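Local coordinates for protein cytochrome P450 268A2 Cyp268A2 (Mycobacterium marinum, PDB 6BLD) that holds a haem as a bacterial cytochrome P450 of the CYP268 family and binds (3E,5E)-6,10-dimethylundeca-3,5,9-trien-2-one in a pocket beside it, at residues Pro108-Thr111 with Lys112-Leu116; Ala98-Ser101 with Phe102-Asp106. All coordinates share one frame; numbering follows the deposited sequence.

Contact 1: residues Pro108-Thr111 with Lys112-Leu116; sequences PRHT and KLRKL. With HEM (protoporphyrin IX containing Fe), chain B.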
loop_
_atom_site.group_PDB
_atom_site.type_symbol
_atom_site.label_atom_id
_atom_site.label_comp_id
_atom_site.label_asym_id
_atom_site.label_seq_id
_atom_site.Cartn_x
_atom_site.Cartn_y
_atom_site.Cartn_z
ATOM N N PRO A 108 -15.485 -16.334 7.696
ATOM C CA PRO A 108 -14.934 -17.262 6.702
ATOM C C PRO A 108 -14.892 -16.731 5.266
ATOM O O PRO A 108 -14.194 -17.316 4.439
ATOM C CB PRO A 108 -15.886 -18.452 6.796
ATOM C CG PRO A 108 -17.201 -17.833 7.128
ATOM C CD PRO A 108 -16.900 -16.626 7.992
ATOM N N ARG A 109 -15.619 -15.649 4.974
ATOM C CA ARG A 109 -15.697 -15.175 3.593
ATOM C C ARG A 109 -14.338 -14.704 3.086
ATOM O O ARG A 109 -14.003 -14.909 1.913
ATOM C CB ARG A 109 -16.734 -14.057 3.470
ATOM C CG ARG A 109 -16.913 -13.546 2.046
ATOM C CD ARG A 109 -18.364 -13.208 1.741
ATOM N NE ARG A 109 -18.563 -12.914 0.324
ATOM C CZ ARG A 109 -18.980 -13.800 -0.575
ATOM N NH1 ARG A 109 -19.250 -15.047 -0.206
ATOM N NH2 ARG A 109 -19.130 -13.443 -1.843
ATOM N N HIS A 110 -13.540 -14.075 3.953
ATOM C CA HIS A 110 -12.192 -13.682 3.548
ATOM C C HIS A 110 -11.355 -14.899 3.177
ATOM O O HIS A 110 -10.577 -14.858 2.217
ATOM C CB HIS A 110 -11.509 -12.889 4.660
ATOM C CG HIS A 110 -10.033 -12.727 4.460
ATOM N ND1 HIS A 110 -9.111 -13.618 4.966
ATOM C CD2 HIS A 110 -9.321 -11.786 3.795
ATOM C CE1 HIS A 110 -7.894 -13.230 4.625
ATOM N NE2 HIS A 110 -7.994 -12.121 3.917
ATOM N N THR A 111 -11.502 -15.994 3.928
ATOM C CA THR A 111 -10.761 -17.210 3.615
ATOM C C THR A 111 -11.201 -17.793 2.277
ATOM O O THR A 111 -10.373 -18.300 1.513
ATOM C CB THR A 111 -10.939 -18.237 4.734
ATOM O OG1 THR A 111 -11.032 -17.563 5.994
ATOM C CG2 THR A 111 -9.760 -19.202 4.768
ATOM N N LYS A 112 -12.501 -17.722 1.977
ATOM C CA LYS A 112 -13.006 -18.238 0.708
ATOM C C LYS A 112 -12.421 -17.471 -0.471
ATOM O O LYS A 112 -11.909 -18.067 -1.426
ATOM C CB LYS A 112 -14.532 -18.159 0.679
ATOM C CG LYS A 112 -15.250 -19.117 1.610
ATOM C CD LYS A 112 -16.736 -18.794 1.657
ATOM C CE LYS A 112 -17.522 -19.871 2.382
ATOM N NZ LYS A 112 -18.916 -19.432 2.668
ATOM N N LEU A 113 -12.492 -16.138 -0.423
ATOM C CA LEU A 113 -12.127 -15.335 -1.585
ATOM C C LEU A 113 -10.617 -15.289 -1.786
ATOM O O LEU A 113 -10.137 -15.397 -2.920
ATOM C CB LEU A 113 -12.702 -13.926 -1.445
ATOM C CG LEU A 113 -14.231 -13.848 -1.425
ATOM C CD1 LEU A 113 -14.704 -12.410 -1.565
ATOM C CD2 LEU A 113 -14.831 -14.722 -2.516
ATOM N N ARG A 114 -9.851 -15.126 -0.702
ATOM C CA ARG A 114 -8.396 -15.088 -0.831
ATOM C C ARG A 114 -7.850 -16.392 -1.399
ATOM O O ARG A 114 -6.885 -16.376 -2.173
ATOM C CB ARG A 114 -7.755 -14.780 0.525
ATOM C CG ARG A 114 -6.242 -14.963 0.560
ATOM C CD ARG A 114 -5.572 -13.995 1.528
ATOM N NE ARG A 114 -4.131 -14.224 1.600
ATOM C CZ ARG A 114 -3.262 -13.382 2.152
ATOM N NH1 ARG A 114 -3.679 -12.242 2.687
ATOM N NH2 ARG A 114 -1.969 -13.679 2.168
ATOM N N LYS A 115 -8.466 -17.524 -1.049
ATOM C CA LYS A 115 -8.002 -18.815 -1.551
ATOM C C LYS A 115 -8.116 -18.909 -3.069
ATOM O O LYS A 115 -7.345 -19.637 -3.704
ATOM C CB LYS A 115 -8.794 -19.943 -0.884
ATOM C CG LYS A 115 -8.394 -21.347 -1.313
ATOM C CD LYS A 115 -6.930 -21.625 -1.015
ATOM C CE LYS A 115 -6.526 -23.010 -1.494
ATOM N NZ LYS A 115 -5.083 -23.281 -1.251
ATOM N N LEU A 116 -9.053 -18.172 -3.669
ATOM C CA LEU A 116 -9.275 -18.283 -5.108
ATOM C C LEU A 116 -8.112 -17.722 -5.916
ATOM O O LEU A 116 -7.903 -18.135 -7.062
ATOM C CB LEU A 116 -10.571 -17.570 -5.494
ATOM C CG LEU A 116 -11.829 -18.023 -4.751
ATOM C CD1 LEU A 116 -12.951 -17.018 -4.942
ATOM C CD2 LEU A 116 -12.257 -19.406 -5.213
HETATM C CHA HEM B . -2.648 -6.393 1.764
HETATM C CHB HEM B . -1.945 -7.164 -2.978
HETATM C CHC HEM B . 2.355 -4.923 -2.706
HETATM C CHD HEM B . 1.193 -3.439 1.778
HETATM C C1A HEM B . -2.834 -6.808 0.462
HETATM C C2A HEM B . -3.976 -7.538 -0.054
HETATM C C3A HEM B . -3.782 -7.751 -1.357
HETATM C C4A HEM B . -2.510 -7.162 -1.723
HETATM C CMA HEM B . -4.744 -8.495 -2.309
HETATM C CAA HEM B . -5.198 -7.998 0.769
HETATM C CBA HEM B . -4.845 -9.303 1.475
HETATM C CGA HEM B . -5.941 -9.688 2.434
HETATM O O1A HEM B . -5.995 -10.879 2.836
HETATM O O2A HEM B . -6.766 -8.807 2.791
HETATM C C1B HEM B . -0.696 -6.686 -3.306
HETATM C C2B HEM B . -0.023 -6.883 -4.569
HETATM C C3B HEM B . 1.163 -6.280 -4.516
HETATM C C4B HEM B . 1.295 -5.659 -3.202
HETATM C CMB HEM B . -0.572 -7.667 -5.781
HETATM C CAB HEM B . 2.153 -6.289 -5.705
HETATM C CBB HEM B . 3.386 -5.790 -5.627
HETATM C C1C HEM B . 2.422 -4.327 -1.460
HETATM C C2C HEM B . 3.538 -3.569 -0.927
HETATM C C3C HEM B . 3.203 -3.155 0.311
HETATM C C4C HEM B . 1.878 -3.651 0.601
HETATM C CMC HEM B . 4.845 -3.303 -1.712
HETATM C CAC HEM B . 4.005 -2.327 1.342
HETATM C CBC HEM B . 5.307 -2.051 1.223
HETATM C C1D HEM B . 0.065 -4.115 2.184
HETATM C C2D HEM B . -0.581 -4.010 3.475
HETATM C C3D HEM B . -1.644 -4.822 3.476
HETATM C C4D HEM B . -1.707 -5.476 2.181
HETATM C CMD HEM B . -0.111 -3.106 4.636
HETATM C CAD HEM B . -2.628 -5.038 4.648
HETATM C CBD HEM B . -1.993 -5.980 5.667
HETATM C CGD HEM B . -2.898 -6.175 6.856
HETATM O O1D HEM B . -2.486 -6.886 7.810
HETATM O O2D HEM B . -4.027 -5.621 6.857
HETATM N NA HEM B . -1.959 -6.596 -0.588
HETATM N NB HEM B . 0.136 -5.935 -2.496
HETATM N NC HEM B . 1.429 -4.357 -0.498
HETATM N ND HEM B . -0.648 -5.018 1.423
HETATM FE FE HEM B . -0.138 -5.663 -0.455
#

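Contact 2: residues Ala98-Ser101 with Phe102-Asp106; sequences ASQS and FLAMD. With HEM (protoporphyrin IX containing Fe), chain B; DXJ ((3E,5E)-6,10-dimethylundeca-3,5,9-trien-2-one), chain C.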
loop_
_atom_site.group_PDB
_atom_site.type_symbol
_atom_site.label_atom_id
_atom_site.label_comp_id
_atom_site.label_asym_id
_atom_site.label_seq_id
_atom_site.Cartn_x
_atom_site.Cartn_y
_atom_site.Cartn_z
ATOM N N ALA A 98 -17.260 -1.068 -3.800
ATOM C CA ALA A 98 -16.780 -1.293 -5.156
ATOM C C ALA A 98 -15.263 -1.410 -5.241
ATOM O O ALA A 98 -14.722 -1.486 -6.349
ATOM C CB ALA A 98 -17.268 -0.172 -6.078
ATOM N N SER A 99 -14.563 -1.444 -4.101
ATOM C CA SER A 99 -13.102 -1.420 -4.117
ATOM C C SER A 99 -12.429 -2.300 -3.070
ATOM O O SER A 99 -11.296 -2.731 -3.306
ATOM C CB SER A 99 -12.600 0.019 -3.936
ATOM O OG SER A 99 -12.986 0.535 -2.675
ATOM N N GLN A 100 -13.065 -2.590 -1.932
ATOM C CA GLN A 100 -12.344 -3.204 -0.819
ATOM C C GLN A 100 -12.158 -4.706 -1.008
ATOM O O GLN A 100 -11.084 -5.239 -0.703
ATOM C CB GLN A 100 -13.071 -2.917 0.496
ATOM C CG GLN A 100 -13.157 -1.437 0.853
ATOM C CD GLN A 100 -11.795 -0.771 0.945
ATOM O OE1 GLN A 100 -11.117 -0.855 1.970
ATOM N NE2 GLN A 100 -11.389 -0.102 -0.129
ATOM N N SER A 101 -13.183 -5.399 -1.490
ATOM C CA SER A 101 -13.152 -6.859 -1.722
ATOM C C SER A 101 -12.837 -7.539 -0.385
ATOM O O SER A 101 -13.331 -7.098 0.664
ATOM C CB SER A 101 -12.195 -7.180 -2.849
ATOM O OG SER A 101 -12.177 -8.570 -3.123
ATOM N N PHE A 102 -12.026 -8.598 -0.371
ATOM C CA PHE A 102 -11.779 -9.325 0.869
ATOM C C PHE A 102 -10.798 -8.618 1.795
ATOM O O PHE A 102 -10.538 -9.125 2.892
ATOM C CB PHE A 102 -11.289 -10.750 0.575
ATOM C CG PHE A 102 -10.011 -10.818 -0.218
ATOM C CD1 PHE A 102 -8.780 -10.659 0.401
ATOM C CD2 PHE A 102 -10.040 -11.071 -1.578
ATOM C CE1 PHE A 102 -7.608 -10.729 -0.323
ATOM C CE2 PHE A 102 -8.869 -11.146 -2.308
ATOM C CZ PHE A 102 -7.651 -10.973 -1.681
ATOM N N LEU A 103 -10.243 -7.472 1.391
ATOM C CA LEU A 103 -9.428 -6.694 2.319
ATOM C C LEU A 103 -10.253 -6.249 3.521
ATOM O O LEU A 103 -9.783 -6.305 4.664
ATOM C CB LEU A 103 -8.818 -5.488 1.605
ATOM C CG LEU A 103 -8.048 -4.501 2.487
ATOM C CD1 LEU A 103 -6.694 -5.076 2.876
ATOM C CD2 LEU A 103 -7.882 -3.165 1.781
ATOM N N ALA A 104 -11.486 -5.819 3.284
ATOM C CA ALA A 104 -12.408 -5.422 4.349
ATOM C C ALA A 104 -13.391 -6.541 4.664
ATOM O O ALA A 104 -14.603 -6.334 4.735
ATOM C CB ALA A 104 -13.139 -4.143 3.963
ATOM N N MET A 105 -12.868 -7.752 4.852
ATOM C CA MET A 105 -13.687 -8.919 5.130
ATOM C C MET A 105 -13.023 -9.758 6.210
ATOM O O MET A 105 -11.795 -9.800 6.321
ATOM C CB MET A 105 -13.903 -9.778 3.876
ATOM C CG MET A 105 -14.881 -9.194 2.871
ATOM S SD MET A 105 -15.238 -10.355 1.537
ATOM C CE MET A 105 -16.036 -9.275 0.351
ATOM N N ASP A 106 -13.848 -10.425 7.001
ATOM C CA ASP A 106 -13.393 -11.348 8.023
ATOM C C ASP A 106 -13.648 -12.783 7.587
ATOM O O ASP A 106 -14.425 -13.031 6.658
ATOM C CB ASP A 106 -14.114 -11.075 9.352
ATOM C CG ASP A 106 -13.770 -9.719 9.934
ATOM O OD1 ASP A 106 -12.565 -9.433 10.111
ATOM O OD2 ASP A 106 -14.703 -8.938 10.214
HETATM C CHA HEM B . -2.648 -6.393 1.764
HETATM C CHB HEM B . -1.945 -7.164 -2.978
HETATM C CHC HEM B . 2.355 -4.923 -2.706
HETATM C CHD HEM B . 1.193 -3.439 1.778
HETATM C C1A HEM B . -2.834 -6.808 0.462
HETATM C C2A HEM B . -3.976 -7.538 -0.054
HETATM C C3A HEM B . -3.782 -7.751 -1.357
HETATM C C4A HEM B . -2.510 -7.162 -1.723
HETATM C CMA HEM B . -4.744 -8.495 -2.309
HETATM C CAA HEM B . -5.198 -7.998 0.769
HETATM C CBA HEM B . -4.845 -9.303 1.475
HETATM C CGA HEM B . -5.941 -9.688 2.434
HETATM O O1A HEM B . -5.995 -10.879 2.836
HETATM O O2A HEM B . -6.766 -8.807 2.791
HETATM C C1B HEM B . -0.696 -6.686 -3.306
HETATM C C2B HEM B . -0.023 -6.883 -4.569
HETATM C C3B HEM B . 1.163 -6.280 -4.516
HETATM C C4B HEM B . 1.295 -5.659 -3.202
HETATM C CMB HEM B . -0.572 -7.667 -5.781
HETATM C CAB HEM B . 2.153 -6.289 -5.705
HETATM C CBB HEM B . 3.386 -5.790 -5.627
HETATM C C1C HEM B . 2.422 -4.327 -1.460
HETATM C C2C HEM B . 3.538 -3.569 -0.927
HETATM C C3C HEM B . 3.203 -3.155 0.311
HETATM C C4C HEM B . 1.878 -3.651 0.601
HETATM C CMC HEM B . 4.845 -3.303 -1.712
HETATM C CAC HEM B . 4.005 -2.327 1.342
HETATM C CBC HEM B . 5.307 -2.051 1.223
HETATM C C1D HEM B . 0.065 -4.115 2.184
HETATM C C2D HEM B . -0.581 -4.010 3.475
HETATM C C3D HEM B . -1.644 -4.822 3.476
HETATM C C4D HEM B . -1.707 -5.476 2.181
HETATM C CMD HEM B . -0.111 -3.106 4.636
HETATM C CAD HEM B . -2.628 -5.038 4.648
HETATM C CBD HEM B . -1.993 -5.980 5.667
HETATM C CGD HEM B . -2.898 -6.175 6.856
HETATM O O1D HEM B . -2.486 -6.886 7.810
HETATM O O2D HEM B . -4.027 -5.621 6.857
HETATM N NA HEM B . -1.959 -6.596 -0.588
HETATM N NB HEM B . 0.136 -5.935 -2.496
HETATM N NC HEM B . 1.429 -4.357 -0.498
HETATM N ND HEM B . -0.648 -5.018 1.423
HETATM FE FE HEM B . -0.138 -5.663 -0.455
HETATM C C10 DXJ C . -9.527 2.017 -2.401
HETATM C C13 DXJ C . -11.381 5.354 -2.709
HETATM C C01 DXJ C . -2.893 -2.518 0.564
HETATM C C02 DXJ C . -3.721 -1.528 -0.249
HETATM C C03 DXJ C . -4.971 -1.817 -0.551
HETATM C C04 DXJ C . -3.100 -0.208 -0.705
HETATM C C05 DXJ C . -5.824 -0.843 -1.362
HETATM C C06 DXJ C . -7.199 -0.619 -0.737
HETATM C C07 DXJ C . -8.181 0.071 -1.684
HETATM C C08 DXJ C . -8.544 1.318 -1.463
HETATM C C09 DXJ C . -8.746 -0.692 -2.879
HETATM C C11 DXJ C . -10.068 3.162 -2.036
HETATM C C12 DXJ C . -11.055 3.882 -2.952
HETATM O O14 DXJ C . -11.568 3.299 -3.848
#

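Contact 1: residues Pro108-Thr111 with Lys112-Leu116
His-110 and Arg-114 lie one turn apart on helix 109-117, which in the P450 fold corresponds to helix C, and together they grip a haem propionate. Both use the same oxygen, HEM O1A. His-110 NE2 donates to HEM O1A over 2.6 Å, and the bond is nearly straight at 176°. The propionate carboxylate carbon lies in the plane of the imidazole, at the ring edge. Arg-114 NH1 reaches HEM O1A at 2.7 Å, with the oxygen at the guanidinium edge, near its plane.

The two side chains run side by side and point the same way. On both, CG is anti to the backbone N (chi1 166° for His-110), which carries the two groups off the helix in a common direction. Their flat groups are not stacked: ring and guanidinium planes are 61° apart. Arg-114 CB sits over one face of the imidazole, offset toward the rim, and Arg-114 CD comes to 3.9 Å from His-110 NE2. The shared carboxylate probably offsets the charge of Arg-114. Arg-114 NH1 also bonds to Phe-371 O, and His-370 bonds to the haem as well, its ring meeting that of His-110.

The helical backbone bonds join the same residues. Arg-114 N donates to His-110 O at 3.0 Å, which ties the two propionate-binding residues to each other. Lys-112 N bonds to Pro-108 O at 3.0 Å; the peptide bond before Pro-108 is cis. The extended Lys-112 chain starts against Pro-108 O, with CG 3.5 Å away, and ends in a salt bridge to Asp-241. A histidine and an arginine spaced i to i+4 on helix C and holding a haem propionate are a familiar feature of cytochromes P450.

Contact 2: residues Ala98-Ser101 with Phe102-Asp106
Phe-102 follows Ser-101 in the loop between helices 93-97 and 109-117, the region between P450 helices B and C that borders the haem and ligand pocket. Its CG lies between the backbone N and the carbonyl carbon (chi1 60°). The ring turns its edge to the haem propionate, with Phe-102 CE1 3.4 Å from HEM CGA. Phe-102 CD2 lies 3.6 Å from Ser-101 OG, which approaches the ring obliquely.

Leu-103 comes next and touches both bound groups. Leu-103 N donates to Gln-100 O at 3.2 Å; the donor stands 39° out of the carbonyl plane. Its branches divide: CD1 packs by the propionate arm of the haem, while Leu-103 CD2 meets DXJ C06 at 3.6 Å. CD2 also lies near Gln-100 OE1, where the two side chains cross at a slant.

Ala-104 sets its methyl against Gln-100, CB to CB at 3.7 Å. Its N makes a weak hydrogen bond to Ser-101 O. Met-105 lies along that same carbonyl, and both its CG and its CE touch the oxygen. Asp-106 turns off to the backbone of Ser-82 and Gly-83.

Gln-100 bends at chi2, which brings its amide NE2 up to the ligand. There Gln-100 NE2 donates to Ser-99 OG at 3.1 Å, in the amide plane, and sits 3.4 Å from DXJ C08.

In the fold
Contact 2 is the more buried of the two and nearer the centre of the chain. Contact 1 is partly buried, with His-110 and Leu-113 inside and Lys-115 and Thr-111 outside. They are in series along the chain, contact 2 before contact 1, and their centres are 11 Å apart. Both reach the same haem propionate, but differently. Residues 108-116 bind it with charged and polar groups from a regular helix. Residues 98-106 pack carbon against it from an irregular loop and also line the DXJ pocket. The two meet directly: His-110 CD2 lies 3.1 Å from Phe-102 O, and Leu-113 packs on Phe-102 and Met-105.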